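Local coordinates for protein arginine decarboxylase (Campylobacter jejuni subsp. jejuni, PDB 3NZP) that probably catalyses the pyridoxal 5'-phosphate-dependent decarboxylation of arginine to agmatine, a step in the biosynthesis of polyamines such as spermidine, at residues Leu47-Pro52 and Ala536-Asn541. Residues are numbered along the deposited sequence; the frame is centred on the assembly and turned at random.
Sequences LLLRFP and AIISIN
The side chains of Phe51 and Ile538 run alongside each other on one side of the sheet, ring flank against isoleucine, where two parallel strands, 47-50 and 534-540, join in the mixed beta sheet that accompanies the PLP-binding TIM-like barrel in this class-II (fold III) decarboxylase. The pairing brings together parts of the chain more than 480 residues apart. Arg50 uses both its N and its O, giving N-H to Ala536 O at 2.9 Å and accepting from Ile538 N, the residues either side of its partner Ile537; Ala536 N in turn donates to Leu48 O.

In Phe51, chi1 of -67° sets CG anti to the carbonyl carbon, and chi2 of -78° then turns CD1 toward Ile538. The ring thus meets the second strand through its CD1-CE1 side: CE1 lies 3.5 Å from Ile538 CB and also touches Ile538 CG1 and CG2, while Phe51 CD1 reaches Ile540 CD1 at 4.2 Å. Both isoleucines approach the ring obliquely. Leu49 continues this apolar layer, its CD2 resting 4.0 Å from Ala536 CB, and helix 31-40 covers the layer through Ile34 and Leu38.

Arg50 and Ile537 occupy the other face of the sheet. The arginine chain, extended from CG to NE, carries its guanidinium to two acidic partners that anchor it, NH1 forming a salt bridge with Glu521 and NE another with Glu535; NH1 also hydrogen-bonds His329 NE2. The side chain of Arg50 lies about 11 Å from that of Tyr519, which binds the cofactor. Phe51 is the N-cap residue of helix 52-72, so the strand leads straight into a helix whose first residue, Pro52, still touches the neighbouring strand. The proline ring crosses the Ile537 side chain at about a right angle, and its CG meets Ile537 CG2 at 3.5 Å.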
# COMPACT_ATOMS: atom_id res chain seq x y z
N LEU B 47 -14.57 -9.29 9.87
CA LEU B 47 -14.14 -8.85 11.18
C LEU B 47 -12.73 -9.29 11.51
O LEU B 47 -12.29 -10.37 11.13
CB LEU B 47 -15.10 -9.31 12.28
CG LEU B 47 -15.72 -10.69 12.18
CD1 LEU B 47 -16.07 -11.19 13.57
CD2 LEU B 47 -16.99 -10.63 11.31
N LEU B 48 -12.02 -8.40 12.19
CA LEU B 48 -10.66 -8.67 12.61
C LEU B 48 -10.71 -9.02 14.09
O LEU B 48 -11.20 -8.24 14.90
CB LEU B 48 -9.80 -7.43 12.40
CG LEU B 48 -8.37 -7.61 12.90
CD1 LEU B 48 -7.68 -8.64 12.04
CD2 LEU B 48 -7.61 -6.28 12.85
N LEU B 49 -10.21 -10.21 14.45
CA LEU B 49 -10.21 -10.63 15.85
C LEU B 49 -8.81 -10.55 16.43
O LEU B 49 -7.84 -10.94 15.78
CB LEU B 49 -10.73 -12.05 15.99
CG LEU B 49 -12.14 -12.24 15.45
CD1 LEU B 49 -12.62 -13.67 15.69
CD2 LEU B 49 -13.05 -11.26 16.15
N ARG B 50 -8.70 -10.04 17.66
CA ARG B 50 -7.42 -9.95 18.34
C ARG B 50 -7.46 -10.86 19.56
O ARG B 50 -8.41 -10.81 20.36
CB ARG B 50 -7.15 -8.52 18.81
CG ARG B 50 -6.86 -7.52 17.73
CD ARG B 50 -6.48 -6.17 18.35
NE ARG B 50 -6.78 -5.04 17.46
CZ ARG B 50 -6.20 -4.83 16.28
NH1 ARG B 50 -5.27 -5.67 15.83
NH2 ARG B 50 -6.57 -3.78 15.55
N PHE B 51 -6.43 -11.69 19.70
CA PHE B 51 -6.33 -12.61 20.81
C PHE B 51 -5.14 -12.24 21.70
O PHE B 51 -4.02 -12.69 21.46
CB PHE B 51 -6.18 -14.04 20.29
CG PHE B 51 -7.40 -14.55 19.58
CD1 PHE B 51 -8.50 -14.99 20.30
CD2 PHE B 51 -7.44 -14.59 18.19
CE1 PHE B 51 -9.62 -15.48 19.66
CE2 PHE B 51 -8.57 -15.07 17.52
CZ PHE B 51 -9.66 -15.52 18.27
N PRO B 52 -5.38 -11.42 22.73
CA PRO B 52 -4.32 -11.00 23.64
C PRO B 52 -3.47 -12.17 24.11
O PRO B 52 -2.25 -12.05 24.23
CB PRO B 52 -5.08 -10.35 24.78
CG PRO B 52 -6.29 -9.82 24.12
CD PRO B 52 -6.68 -10.94 23.20
N ALA B 536 -12.62 -6.93 17.14
CA ALA B 536 -13.04 -7.28 18.49
C ALA B 536 -11.89 -7.97 19.19
O ALA B 536 -11.12 -8.69 18.56
CB ALA B 536 -14.25 -8.20 18.43
N ILE B 537 -11.77 -7.74 20.50
CA ILE B 537 -10.72 -8.35 21.30
C ILE B 537 -11.27 -9.53 22.09
O ILE B 537 -12.12 -9.34 22.96
CB ILE B 537 -10.15 -7.34 22.27
CG1 ILE B 537 -9.63 -6.15 21.47
CG2 ILE B 537 -9.07 -7.99 23.14
CD1 ILE B 537 -9.22 -4.99 22.33
N ILE B 538 -10.79 -10.73 21.79
CA ILE B 538 -11.27 -11.93 22.47
C ILE B 538 -10.40 -12.38 23.64
O ILE B 538 -9.23 -12.70 23.46
CB ILE B 538 -11.39 -13.10 21.49
CG1 ILE B 538 -12.16 -12.65 20.25
CG2 ILE B 538 -12.13 -14.25 22.13
CD1 ILE B 538 -13.45 -11.94 20.58
N SER B 539 -10.99 -12.39 24.84
CA SER B 539 -10.27 -12.82 26.03
C SER B 539 -10.61 -14.27 26.33
O SER B 539 -11.75 -14.69 26.16
CB SER B 539 -10.67 -11.95 27.22
OG SER B 539 -9.86 -12.27 28.34
N ILE B 540 -9.64 -15.03 26.79
CA ILE B 540 -9.89 -16.43 27.07
C ILE B 540 -9.40 -16.83 28.46
O ILE B 540 -8.34 -16.38 28.90
CB ILE B 540 -9.19 -17.32 26.02
CG1 ILE B 540 -9.54 -16.86 24.60
CG2 ILE B 540 -9.63 -18.74 26.17
CD1 ILE B 540 -8.86 -17.67 23.51
N ASN B 541 -10.17 -17.67 29.15
CA ASN B 541 -9.79 -18.14 30.49
C ASN B 541 -10.34 -19.55 30.72
O ASN B 541 -10.81 -20.19 29.78
CB ASN B 541 -10.30 -17.18 31.57
CG ASN B 541 -11.81 -17.18 31.68
OD1 ASN B 541 -12.51 -17.63 30.77
ND2 ASN B 541 -12.31 -16.67 32.80